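Local structure of 433aa long hypothetical phosphoribosylglycinamide formyl transferase (Pyrococcus horikoshii, 2DWC) at residues B[356-361]-B[412-417]; B[348-353]-B[379-384]; B[137-142]-B[198-203]; B[159-164]-B[173-178]. The protein is a predicted ATP-grasp protein of the PurT family, with adenosine-5'-diphosphate bound in its ATP-grasp domain. One frame throughout, in Å; residues are numbered along the deposited sequence.

Interaction 1 of 4, residues B[356-361]-B[412-417]; sequences SPRFRG and ELRTRS. With SO4 (sulfate ion), chain G.
The guanidinium groups of R358 and R414 lie flat on one another, planes 7° apart, in a stack of two like charges. R414 NH2 sits over one face of the R358 group toward its rim, while R358 CD covers the centre of one R414 face. At the edge of R414, in its plane, sulfate O3 takes bonds from NE and NH2 (R414 NH2 to O3 2.9 Å); W420 also binds this ion, probably a relic of the crystallisation liquor. The nearby anion would be expected to ease the repulsion between the two arginines.

The backbone motif is an antiparallel β ladder between strands 358-360 and 412-414, with R358-R414 and R360-E412 as hydrogen-bonded pairs and F359-L413 as the non-hydrogen-bonded pair between them. R358 N reaches R414 O at 2.9 Å, and R360 N reaches E412 O at 2.7 Å. On the face shared by the arginines and E412, the side chain of R358 turns at chi3 (83°), which places NE alongside R414. The other face carries F359 and L413, where L413 CD2 meets the ring edge at F359 CD2, 3.3 Å away; L387 packs on both. F359 and R360 also pair with a strand of the second subunit, so the sheet continues across the dimer interface.

Farther along the arginine face, R360 grips E412 side-on through NE and NH2, with its guanidinium nearly coplanar with the carboxylate. Both nitrogens converge on the single oxygen E412 OE1, R360 NE at 2.9 Å and R360 NH2 at 2.8 Å.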
# COMPACT_ATOMS: atom_id res chain seq x y z
N SER B 356 17.97 12.97 -11.20
CA SER B 356 16.57 13.38 -11.49
C SER B 356 15.91 12.58 -12.61
O SER B 356 15.50 13.15 -13.63
CB SER B 356 16.53 14.89 -11.86
OG SER B 356 17.28 15.67 -10.89
N PRO B 357 15.77 11.26 -12.42
CA PRO B 357 15.14 10.46 -13.50
C PRO B 357 13.72 10.89 -13.82
O PRO B 357 13.00 11.46 -12.94
CB PRO B 357 15.18 9.03 -12.94
CG PRO B 357 16.37 9.07 -11.92
CD PRO B 357 16.18 10.43 -11.27
N ARG B 358 13.29 10.66 -15.07
CA ARG B 358 11.92 10.98 -15.42
C ARG B 358 11.47 9.84 -16.34
O ARG B 358 12.30 9.18 -17.02
CB ARG B 358 11.76 12.38 -16.07
CG ARG B 358 12.70 12.81 -17.08
CD ARG B 358 12.25 14.23 -17.51
NE ARG B 358 12.72 15.28 -16.62
CZ ARG B 358 12.20 16.50 -16.53
NH1 ARG B 358 11.14 16.85 -17.28
NH2 ARG B 358 12.72 17.41 -15.72
N PHE B 359 10.18 9.57 -16.31
CA PHE B 359 9.62 8.43 -17.02
C PHE B 359 8.53 8.89 -17.94
O PHE B 359 7.65 9.65 -17.51
CB PHE B 359 9.00 7.48 -15.99
CG PHE B 359 9.93 7.09 -14.89
CD1 PHE B 359 10.05 7.87 -13.74
CD2 PHE B 359 10.73 5.96 -15.03
CE1 PHE B 359 10.96 7.52 -12.75
CE2 PHE B 359 11.65 5.62 -14.04
CZ PHE B 359 11.76 6.43 -12.89
N ARG B 360 8.54 8.46 -19.19
CA ARG B 360 7.42 8.86 -20.04
C ARG B 360 6.79 7.64 -20.69
O ARG B 360 7.27 6.54 -20.54
CB ARG B 360 7.82 9.89 -21.11
CG ARG B 360 8.71 9.34 -22.20
CD ARG B 360 8.95 10.44 -23.25
NE ARG B 360 9.76 9.90 -24.35
CZ ARG B 360 10.29 10.62 -25.34
NH1 ARG B 360 10.11 11.95 -25.40
NH2 ARG B 360 11.01 9.99 -26.26
N GLY B 361 5.72 7.87 -21.42
CA GLY B 361 4.98 6.75 -22.01
C GLY B 361 3.82 6.37 -21.12
O GLY B 361 3.13 5.36 -21.38
N GLU B 412 9.63 4.87 -21.22
CA GLU B 412 10.98 5.32 -21.61
C GLU B 412 11.48 6.19 -20.47
O GLU B 412 10.68 6.84 -19.78
CB GLU B 412 10.94 6.17 -22.89
CG GLU B 412 10.49 5.35 -24.10
CD GLU B 412 10.74 6.08 -25.39
OE1 GLU B 412 10.76 7.32 -25.36
OE2 GLU B 412 10.90 5.40 -26.42
N LEU B 413 12.79 6.21 -20.29
CA LEU B 413 13.39 6.98 -19.20
C LEU B 413 14.53 7.87 -19.63
O LEU B 413 15.23 7.58 -20.62
CB LEU B 413 13.97 6.04 -18.11
CG LEU B 413 13.52 4.58 -18.02
CD1 LEU B 413 14.32 3.85 -16.95
CD2 LEU B 413 12.04 4.53 -17.69
N ARG B 414 14.73 8.97 -18.90
CA ARG B 414 15.90 9.80 -19.18
C ARG B 414 16.30 10.42 -17.86
O ARG B 414 15.60 10.29 -16.86
CB ARG B 414 15.62 10.89 -20.20
CG ARG B 414 14.83 12.13 -19.71
CD ARG B 414 15.10 13.27 -20.74
NE ARG B 414 14.33 14.50 -20.54
CZ ARG B 414 14.66 15.48 -19.69
NH1 ARG B 414 15.75 15.37 -18.93
NH2 ARG B 414 13.93 16.59 -19.64
N THR B 415 17.47 11.06 -17.84
CA THR B 415 17.89 11.75 -16.62
C THR B 415 18.13 13.19 -17.00
O THR B 415 17.92 13.59 -18.14
CB THR B 415 19.15 11.13 -16.02
OG1 THR B 415 20.21 11.21 -16.97
CG2 THR B 415 18.90 9.65 -15.70
N ARG B 416 18.59 13.98 -16.05
CA ARG B 416 18.78 15.40 -16.23
C ARG B 416 19.73 15.69 -17.37
O ARG B 416 19.56 16.67 -18.11
CB ARG B 416 19.32 15.95 -14.90
CG ARG B 416 19.60 17.34 -14.80
CD ARG B 416 19.77 17.71 -13.32
NE ARG B 416 18.89 18.86 -13.19
CZ ARG B 416 19.03 19.97 -13.91
NH1 ARG B 416 20.04 20.09 -14.78
NH2 ARG B 416 18.11 20.91 -13.83
N SER B 417 20.72 14.81 -17.52
CA SER B 417 21.76 14.93 -18.52
C SER B 417 21.83 13.73 -19.49
O SER B 417 22.91 13.23 -19.78
CB SER B 417 23.11 15.08 -17.82
OG SER B 417 23.42 13.89 -17.09
S SO4 G . 11.62 16.53 -22.75
O1 SO4 G . 12.85 17.34 -23.04
O2 SO4 G . 11.42 15.50 -23.82
O3 SO4 G . 11.77 15.85 -21.42
O4 SO4 G . 10.42 17.44 -22.70

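Interaction 2 of 4, residues B[348-353]-B[379-384]; sequences IKAKVS and PEAYVG. With SO4 (sulfate ion), chain F.
A381 CB meets A350 CB at 3.9 Å, both methyls pointing into the gap between the segments, with L387 of the neighbouring strand 386-393 packed on each. The same A381 methyl touches V352 O, and the A381 carbonyl receives a CA-H...O contact from S353, S353 CA to A381 O 3.1 Å.

At Y382 the backbone does the touching: Y382 O packs on A350 CB at 3.6 Å, and Y382 CA faces S353 CB. A chi1 of 63° sets CG between the backbone N and the carbonyl carbon; the ring leads away from 348-353. Sulfate O1 lies at the ring edge, in its plane, and K378 and R385 also bind the ion.

V383 then lays CG2 against K351 O at 3.7 Å. G384 supplies the one hydrogen bond between the segments, from G384 N to A350 O at 2.8 Å and nearly straight (163°). The backbone there has a positive phi (92°), a conformation that suits glycine.

Here the end of strand 343-349 and the loop after it meet short strand 380-381 and the turn beyond, within the PurT C-terminal region. With a single backbone bond and methyl contacts, the join rests on shape more than on polarity, and V352 O, buried without a polar partner, would carry some desolvation cost.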
# COMPACT_ATOMS: atom_id res chain seq x y z
N ILE B 348 11.69 -2.19 -14.50
CA ILE B 348 11.85 -0.97 -15.31
C ILE B 348 13.27 -0.58 -14.92
O ILE B 348 13.53 -0.12 -13.79
CB ILE B 348 10.84 0.12 -14.91
CG1 ILE B 348 9.40 -0.37 -15.23
CG2 ILE B 348 11.15 1.38 -15.69
CD1 ILE B 348 8.31 0.55 -14.65
N LYS B 349 14.21 -0.81 -15.84
CA LYS B 349 15.63 -0.55 -15.55
C LYS B 349 16.21 0.58 -16.36
O LYS B 349 15.84 0.76 -17.51
CB LYS B 349 16.48 -1.80 -15.81
CG LYS B 349 15.99 -3.06 -15.13
CD LYS B 349 17.13 -4.06 -14.93
CE LYS B 349 17.99 -4.18 -16.19
NZ LYS B 349 19.27 -4.90 -15.88
N ALA B 350 17.14 1.32 -15.76
CA ALA B 350 17.73 2.45 -16.46
C ALA B 350 18.77 1.95 -17.45
O ALA B 350 19.53 1.03 -17.13
CB ALA B 350 18.40 3.42 -15.46
N LYS B 351 18.80 2.59 -18.61
CA LYS B 351 19.76 2.27 -19.65
C LYS B 351 20.76 3.42 -19.72
O LYS B 351 21.67 3.41 -20.54
CB LYS B 351 19.05 2.12 -21.00
CG LYS B 351 18.30 0.83 -21.17
CD LYS B 351 19.27 -0.34 -21.12
CE LYS B 351 18.64 -1.59 -21.77
NZ LYS B 351 19.59 -2.74 -21.87
N VAL B 352 20.57 4.41 -18.85
CA VAL B 352 21.47 5.54 -18.78
C VAL B 352 21.69 5.95 -17.33
O VAL B 352 21.06 5.42 -16.43
CB VAL B 352 20.92 6.74 -19.57
CG1 VAL B 352 20.71 6.34 -21.02
CG2 VAL B 352 19.63 7.24 -18.95
N SER B 353 22.63 6.85 -17.10
CA SER B 353 22.90 7.28 -15.75
C SER B 353 22.55 8.77 -15.64
O SER B 353 22.27 9.44 -16.66
CB SER B 353 24.39 7.08 -15.43
OG SER B 353 25.17 8.01 -16.15
N PRO B 379 16.84 8.91 -6.50
CA PRO B 379 17.24 10.21 -7.05
C PRO B 379 18.23 10.23 -8.17
O PRO B 379 18.35 11.24 -8.86
CB PRO B 379 17.75 11.01 -5.82
CG PRO B 379 17.96 9.99 -4.75
CD PRO B 379 17.29 8.69 -5.12
N GLU B 380 18.91 9.12 -8.35
CA GLU B 380 19.90 9.07 -9.43
C GLU B 380 19.85 7.71 -10.09
O GLU B 380 19.58 6.70 -9.45
CB GLU B 380 21.31 9.29 -8.83
CG GLU B 380 22.41 8.95 -9.83
CD GLU B 380 23.78 9.48 -9.45
OE1 GLU B 380 24.72 9.31 -10.26
OE2 GLU B 380 23.93 10.05 -8.36
N ALA B 381 20.14 7.68 -11.38
CA ALA B 381 20.16 6.42 -12.10
C ALA B 381 21.57 6.04 -12.50
O ALA B 381 22.44 6.90 -12.69
CB ALA B 381 19.33 6.53 -13.36
N TYR B 382 21.82 4.75 -12.58
CA TYR B 382 23.11 4.31 -13.13
C TYR B 382 22.70 3.20 -14.12
O TYR B 382 21.59 2.63 -14.00
CB TYR B 382 24.09 3.85 -12.04
CG TYR B 382 23.66 2.66 -11.23
CD1 TYR B 382 23.53 1.40 -11.82
CD2 TYR B 382 23.40 2.78 -9.87
CE1 TYR B 382 23.14 0.29 -11.08
CE2 TYR B 382 23.01 1.67 -9.11
CZ TYR B 382 22.88 0.43 -9.73
OH TYR B 382 22.46 -0.69 -9.02
N VAL B 383 23.54 2.91 -15.10
CA VAL B 383 23.17 1.89 -16.09
C VAL B 383 22.90 0.57 -15.39
O VAL B 383 23.74 0.07 -14.64
CB VAL B 383 24.26 1.71 -17.17
CG1 VAL B 383 23.88 0.52 -18.09
CG2 VAL B 383 24.37 2.99 -17.99
N GLY B 384 21.71 0.02 -15.64
CA GLY B 384 21.34 -1.22 -15.00
C GLY B 384 20.58 -1.04 -13.69
O GLY B 384 20.11 -2.01 -13.12
S SO4 F . 20.63 0.16 -5.79
O1 SO4 F . 21.80 0.06 -6.73
O2 SO4 F . 20.38 -1.20 -5.20
O3 SO4 F . 20.96 1.14 -4.70
O4 SO4 F . 19.43 0.63 -6.54

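Interaction 3 of 4, residues B[137-142]-B[198-203]; sequences SRYMYA and KIIVEE. With ADP (adenosine-5'-diphosphate), chain H.
M140 and V201 form a hydrogen-bonded pair at the middle of an antiparallel ladder, with V201 N to M140 O at 2.7 Å and almost straight (173°). The strands run 155° apart in direction. A142 and I199 make the next hydrogen-bonded pair, and Y139-E202 and Y141-I200 are the non-hydrogen-bonded ones. E203 N also bonds R138 O, at 2.9 Å.

On the face carrying the tyrosines, Y141 and I200 lie side by side, pointing the same way, and Y141 CE2 touches I200 CG1 at 3.8 Å. I200 CD1 reaches on to Y139 CB, while K198 CE packs against Y141 CB. Both tyrosine hydroxyls bond to E126 on helix 121-132, which covers this face; M140 and V201 turn to the other, toward helix 145-155.

These are neighbouring strands of the four-stranded antiparallel sheet in the ATP-grasp domain, and strand 199-203 delivers E202 and E203 to the adenine of the bound ADP. S137 OG donates to E202 OE2 at 2.9 Å from above the carboxylate plane, with its hydroxyl placed between backbone N and carbonyl carbon (chi1 62°). ADP N6 gives a second bond to that oxygen (E202 OE2 to N6 3.1 Å), while K162 pairs with E202 OE1.

E203 divides its work: its carbonyl O accepts from ADP N6 at 3.0 Å, and its side chain, extended beyond CG, brings the carboxylate to segment 137-142. There E203 OE1 uses its anti lone pair for R138 N, at 2.9 Å, and lies well out of the R138 guanidinium plane in a long ion pair.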
# COMPACT_ATOMS: atom_id res chain seq x y z
N SER B 137 22.55 -29.16 -6.59
CA SER B 137 23.41 -29.50 -7.72
C SER B 137 24.67 -30.15 -7.15
O SER B 137 25.06 -29.88 -6.02
CB SER B 137 23.81 -28.23 -8.47
OG SER B 137 24.56 -27.34 -7.64
N ARG B 138 25.31 -31.02 -7.93
CA ARG B 138 26.56 -31.62 -7.48
C ARG B 138 27.59 -30.52 -7.51
O ARG B 138 27.57 -29.67 -8.40
CB ARG B 138 27.02 -32.75 -8.42
CG ARG B 138 26.06 -33.91 -8.50
CD ARG B 138 26.47 -34.85 -9.63
NE ARG B 138 25.37 -35.73 -10.01
CZ ARG B 138 24.83 -36.64 -9.20
NH1 ARG B 138 25.30 -36.78 -7.97
NH2 ARG B 138 23.82 -37.40 -9.62
N TYR B 139 28.53 -30.55 -6.57
CA TYR B 139 29.50 -29.48 -6.54
C TYR B 139 30.82 -29.89 -5.88
O TYR B 139 30.92 -30.95 -5.25
CB TYR B 139 28.93 -28.30 -5.74
CG TYR B 139 28.73 -28.68 -4.28
CD1 TYR B 139 27.61 -29.41 -3.87
CD2 TYR B 139 29.72 -28.38 -3.32
CE1 TYR B 139 27.48 -29.83 -2.56
CE2 TYR B 139 29.59 -28.82 -1.99
CZ TYR B 139 28.48 -29.54 -1.62
OH TYR B 139 28.36 -29.99 -0.33
N MET B 140 31.80 -29.00 -5.99
CA MET B 140 33.14 -29.13 -5.41
C MET B 140 33.69 -27.73 -5.24
O MET B 140 33.28 -26.81 -5.94
CB MET B 140 34.07 -29.87 -6.37
CG MET B 140 33.76 -31.32 -6.55
SD MET B 140 34.98 -32.05 -7.68
CE MET B 140 36.48 -31.55 -6.91
N TYR B 141 34.64 -27.56 -4.33
CA TYR B 141 35.24 -26.24 -4.15
C TYR B 141 36.68 -26.28 -4.67
O TYR B 141 37.29 -27.35 -4.74
CB TYR B 141 35.29 -25.85 -2.67
CG TYR B 141 33.94 -25.85 -1.99
CD1 TYR B 141 33.59 -26.88 -1.10
CD2 TYR B 141 33.01 -24.87 -2.24
CE1 TYR B 141 32.35 -26.92 -0.49
CE2 TYR B 141 31.74 -24.89 -1.64
CZ TYR B 141 31.42 -25.91 -0.77
OH TYR B 141 30.19 -25.96 -0.16
N ALA B 142 37.21 -25.13 -5.04
CA ALA B 142 38.58 -25.03 -5.52
C ALA B 142 39.19 -23.80 -4.88
O ALA B 142 38.54 -22.77 -4.79
CB ALA B 142 38.61 -24.88 -7.02
N LYS B 198 38.44 -18.50 -3.26
CA LYS B 198 37.68 -19.74 -3.10
C LYS B 198 36.55 -19.77 -4.15
O LYS B 198 35.87 -18.77 -4.38
CB LYS B 198 37.09 -19.80 -1.69
CG LYS B 198 36.41 -21.11 -1.35
CD LYS B 198 37.30 -21.98 -0.48
CE LYS B 198 36.68 -23.36 -0.32
NZ LYS B 198 37.33 -24.18 0.75
N ILE B 199 36.34 -20.92 -4.78
CA ILE B 199 35.32 -21.03 -5.81
C ILE B 199 34.49 -22.30 -5.63
O ILE B 199 35.01 -23.31 -5.13
CB ILE B 199 35.97 -21.08 -7.23
CG1 ILE B 199 36.61 -19.73 -7.57
CG2 ILE B 199 34.94 -21.48 -8.27
CD1 ILE B 199 37.35 -19.70 -8.90
N ILE B 200 33.20 -22.24 -5.98
CA ILE B 200 32.38 -23.44 -5.91
C ILE B 200 32.09 -23.76 -7.36
O ILE B 200 31.76 -22.88 -8.16
CB ILE B 200 31.05 -23.26 -5.09
CG1 ILE B 200 30.25 -24.56 -5.13
CG2 ILE B 200 30.23 -22.10 -5.65
CD1 ILE B 200 28.97 -24.57 -4.30
N VAL B 201 32.27 -25.03 -7.72
CA VAL B 201 32.03 -25.50 -9.07
C VAL B 201 30.82 -26.41 -9.03
O VAL B 201 30.82 -27.40 -8.29
CB VAL B 201 33.25 -26.32 -9.60
CG1 VAL B 201 32.95 -26.80 -11.02
CG2 VAL B 201 34.51 -25.46 -9.59
N GLU B 202 29.79 -26.09 -9.81
CA GLU B 202 28.56 -26.88 -9.80
C GLU B 202 28.17 -27.48 -11.13
O GLU B 202 28.39 -26.86 -12.18
CB GLU B 202 27.37 -26.01 -9.35
CG GLU B 202 27.55 -25.27 -8.05
CD GLU B 202 26.32 -24.40 -7.70
OE1 GLU B 202 26.44 -23.53 -6.83
OE2 GLU B 202 25.25 -24.62 -8.31
N GLU B 203 27.51 -28.63 -11.09
CA GLU B 203 27.02 -29.22 -12.33
C GLU B 203 25.88 -28.35 -12.88
O GLU B 203 25.16 -27.68 -12.12
CB GLU B 203 26.48 -30.63 -12.09
CG GLU B 203 25.44 -30.70 -11.02
CD GLU B 203 24.52 -31.89 -11.18
OE1 GLU B 203 23.91 -32.27 -10.17
OE2 GLU B 203 24.39 -32.43 -12.30
PB ADP H . 23.45 -15.19 -7.60
O1B ADP H . 22.78 -14.68 -6.38
O2B ADP H . 22.96 -14.79 -9.08
O3B ADP H . 24.97 -15.72 -7.57
PA ADP H . 23.49 -17.85 -8.49
O1A ADP H . 24.85 -17.50 -8.97
O2A ADP H . 23.54 -19.12 -7.50
O3A ADP H . 22.80 -16.66 -7.65
O5' ADP H . 22.50 -18.21 -9.70
C5' ADP H . 22.24 -17.26 -10.73
C4' ADP H . 21.59 -17.98 -11.91
O4' ADP H . 22.52 -18.79 -12.64
C3' ADP H . 20.55 -18.97 -11.38
O3' ADP H . 19.34 -18.27 -11.09
C2' ADP H . 20.38 -19.80 -12.66
O2' ADP H . 19.71 -19.00 -13.64
C1' ADP H . 21.84 -19.99 -13.05
N9 ADP H . 22.45 -21.12 -12.31
C8 ADP H . 23.16 -21.04 -11.19
N7 ADP H . 23.56 -22.26 -10.82
C5 ADP H . 23.11 -23.12 -11.73
C6 ADP H . 23.19 -24.50 -11.88
N6 ADP H . 23.89 -25.23 -11.02
N1 ADP H . 22.58 -25.07 -12.93
C2 ADP H . 21.91 -24.35 -13.81
N3 ADP H . 21.82 -23.04 -13.70
C4 ADP H . 22.39 -22.40 -12.68

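Interaction 4 of 4, residues B[159-164]-B[173-178]; sequences CHTKAI and YFVKGP. With ADP (adenosine-5'-diphosphate), chain H.
C159 opens the contact with a pair of backbone bonds to V175, C159 N to V175 O and V175 N to C159 O, both 2.9 Å. Its SG packs on V175 CB at 3.8 Å, on the face of the sheet covered by helices 145-155 and 181-185.

H160 turns to the opposite face, where its imidazole is held between two rings. F174 CD1 lies over one side, offset toward the rim, with H160 CE1 only 3.4 Å from F174 CD1; the two rings meet obliquely at 46°. Over the centre of the other side sits ADP C5, and H160 NE2 comes within 3.3 Å of ADP C2. The imidazole thus forms a wall of the adenine pocket, with F174 behind it. H204 is hydrogen-bonded to H160 NE2, which would limit rotation of the ring.

T161 returns to the C159 face and pairs with Y173 through T161 N to Y173 O at 3.0 Å, an almost straight bond (172°), and through the reverse bond from Y173 N. T161 CG2 touches V175 CG2, the two side chains crossing at about a right angle.

K162 sets off away from 173-178, and its end reaches the nucleotide. The chain is extended beyond CG, with chi4 of -177° carrying NZ outward, and NZ bonds both ADP N7 at 2.9 Å and ADP O2A at 3.0 Å.

Strands 159-163 and 173-175 form a β hairpin at the margin of the four-stranded sheet, and such a hairpin, with a lysine reaching base and phosphate, is characteristic of the nucleotide site of ATP-grasp domains.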
# COMPACT_ATOMS: atom_id res chain seq x y z
N CYS B 159 29.84 -26.49 -16.69
CA CYS B 159 29.67 -26.34 -15.25
C CYS B 159 29.68 -24.86 -14.88
O CYS B 159 30.10 -24.01 -15.66
CB CYS B 159 30.76 -27.11 -14.48
SG CYS B 159 32.47 -26.67 -14.92
N HIS B 160 29.17 -24.56 -13.68
CA HIS B 160 29.11 -23.18 -13.21
C HIS B 160 30.16 -22.94 -12.13
O HIS B 160 30.22 -23.69 -11.16
CB HIS B 160 27.73 -22.89 -12.59
CG HIS B 160 26.60 -23.05 -13.55
ND1 HIS B 160 26.07 -21.98 -14.25
CD2 HIS B 160 25.91 -24.14 -13.96
CE1 HIS B 160 25.11 -22.42 -15.05
NE2 HIS B 160 24.99 -23.72 -14.88
N THR B 161 30.96 -21.89 -12.27
CA THR B 161 31.96 -21.56 -11.25
C THR B 161 31.50 -20.26 -10.60
O THR B 161 31.14 -19.31 -11.29
CB THR B 161 33.37 -21.32 -11.85
OG1 THR B 161 33.32 -20.26 -12.81
CG2 THR B 161 33.89 -22.58 -12.53
N LYS B 162 31.53 -20.21 -9.28
CA LYS B 162 31.09 -19.01 -8.57
C LYS B 162 32.03 -18.66 -7.43
O LYS B 162 32.47 -19.54 -6.68
CB LYS B 162 29.67 -19.22 -7.99
CG LYS B 162 28.66 -19.82 -8.97
CD LYS B 162 27.36 -20.26 -8.26
CE LYS B 162 26.41 -21.01 -9.21
NZ LYS B 162 25.13 -21.39 -8.53
N ALA B 163 32.32 -17.37 -7.31
CA ALA B 163 33.18 -16.88 -6.24
C ALA B 163 32.44 -17.12 -4.92
O ALA B 163 31.22 -16.89 -4.82
CB ALA B 163 33.44 -15.39 -6.44
N ILE B 164 33.16 -17.58 -3.90
CA ILE B 164 32.53 -17.88 -2.61
C ILE B 164 31.86 -16.69 -1.92
O ILE B 164 30.94 -16.86 -1.11
CB ILE B 164 33.57 -18.53 -1.65
CG1 ILE B 164 33.05 -19.89 -1.19
CG2 ILE B 164 33.83 -17.63 -0.45
CD1 ILE B 164 32.81 -20.87 -2.33
N TYR B 173 31.03 -17.76 -13.75
CA TYR B 173 31.36 -18.08 -15.13
C TYR B 173 30.68 -19.37 -15.57
O TYR B 173 30.45 -20.27 -14.77
CB TYR B 173 32.87 -18.23 -15.28
CG TYR B 173 33.35 -17.94 -16.69
CD1 TYR B 173 33.63 -16.63 -17.09
CD2 TYR B 173 33.47 -18.96 -17.63
CE1 TYR B 173 34.03 -16.35 -18.39
CE2 TYR B 173 33.86 -18.69 -18.94
CZ TYR B 173 34.14 -17.38 -19.32
OH TYR B 173 34.52 -17.09 -20.62
N PHE B 174 30.32 -19.45 -16.85
CA PHE B 174 29.71 -20.65 -17.38
C PHE B 174 30.80 -21.35 -18.17
O PHE B 174 31.07 -21.00 -19.33
CB PHE B 174 28.53 -20.33 -18.29
CG PHE B 174 27.74 -21.54 -18.69
CD1 PHE B 174 27.26 -22.42 -17.72
CD2 PHE B 174 27.44 -21.79 -20.03
CE1 PHE B 174 26.49 -23.53 -18.07
CE2 PHE B 174 26.67 -22.90 -20.39
CZ PHE B 174 26.19 -23.77 -19.41
N VAL B 175 31.45 -22.34 -17.55
CA VAL B 175 32.54 -23.08 -18.17
C VAL B 175 32.04 -24.18 -19.11
O VAL B 175 31.51 -25.20 -18.66
CB VAL B 175 33.45 -23.70 -17.08
CG1 VAL B 175 34.60 -24.48 -17.70
CG2 VAL B 175 33.97 -22.59 -16.17
N LYS B 176 32.22 -23.98 -20.41
CA LYS B 176 31.77 -24.97 -21.38
C LYS B 176 32.85 -26.00 -21.69
O LYS B 176 32.56 -27.11 -22.16
CB LYS B 176 31.32 -24.27 -22.66
CG LYS B 176 30.03 -23.46 -22.49
CD LYS B 176 29.56 -22.89 -23.83
CE LYS B 176 28.15 -22.30 -23.72
NZ LYS B 176 27.66 -21.80 -25.04
N GLY B 177 34.09 -25.64 -21.42
CA GLY B 177 35.19 -26.55 -21.67
C GLY B 177 36.44 -26.10 -20.96
O GLY B 177 36.50 -24.99 -20.41
N PRO B 178 37.47 -26.96 -20.94
CA PRO B 178 38.75 -26.67 -20.29
C PRO B 178 39.35 -25.33 -20.67
O PRO B 178 40.09 -24.73 -19.90
CB PRO B 178 39.64 -27.83 -20.75
CG PRO B 178 38.67 -28.96 -20.87
CD PRO B 178 37.47 -28.31 -21.53
PB ADP H . 23.45 -15.19 -7.60
O1B ADP H . 22.78 -14.68 -6.38
O2B ADP H . 22.96 -14.79 -9.08
O3B ADP H . 24.97 -15.72 -7.57
PA ADP H . 23.49 -17.85 -8.49
O1A ADP H . 24.85 -17.50 -8.97
O2A ADP H . 23.54 -19.12 -7.50
O3A ADP H . 22.80 -16.66 -7.65
O5' ADP H . 22.50 -18.21 -9.70
C5' ADP H . 22.24 -17.26 -10.73
C4' ADP H . 21.59 -17.98 -11.91
O4' ADP H . 22.52 -18.79 -12.64
C3' ADP H . 20.55 -18.97 -11.38
O3' ADP H . 19.34 -18.27 -11.09
C2' ADP H . 20.38 -19.80 -12.66
O2' ADP H . 19.71 -19.00 -13.64
C1' ADP H . 21.84 -19.99 -13.05
N9 ADP H . 22.45 -21.12 -12.31
C8 ADP H . 23.16 -21.04 -11.19
N7 ADP H . 23.56 -22.26 -10.82
C5 ADP H . 23.11 -23.12 -11.73
C6 ADP H . 23.19 -24.50 -11.88
N6 ADP H . 23.89 -25.23 -11.02
N1 ADP H . 22.58 -25.07 -12.93
C2 ADP H . 21.91 -24.35 -13.81
N3 ADP H . 21.82 -23.04 -13.70
C4 ADP H . 22.39 -22.40 -12.68

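From the N terminus, interaction 3 opens first, at 137-142, and closes a loop of 55 residues at 198-203. Interaction 4 is nested inside that loop as a short hairpin closing eight residues. Strands 199-203 and 159-163 are neighbours, so the two contacts together span one antiparallel sheet of the ATP-grasp domain, and both meet ADP. Interactions 2 and 1 follow in series and cross: interaction 2 closes 25 residues at 379-384, interaction 1 closes 50 at 412-417. They touch where T415 OG1 probably bonds S353 O and S356 N probably bonds P379 O, tying together the loops that flank the short C-terminal strands beside the second subunit. Their centres lie about 29 to 42 Å from those of interactions 3 and 4.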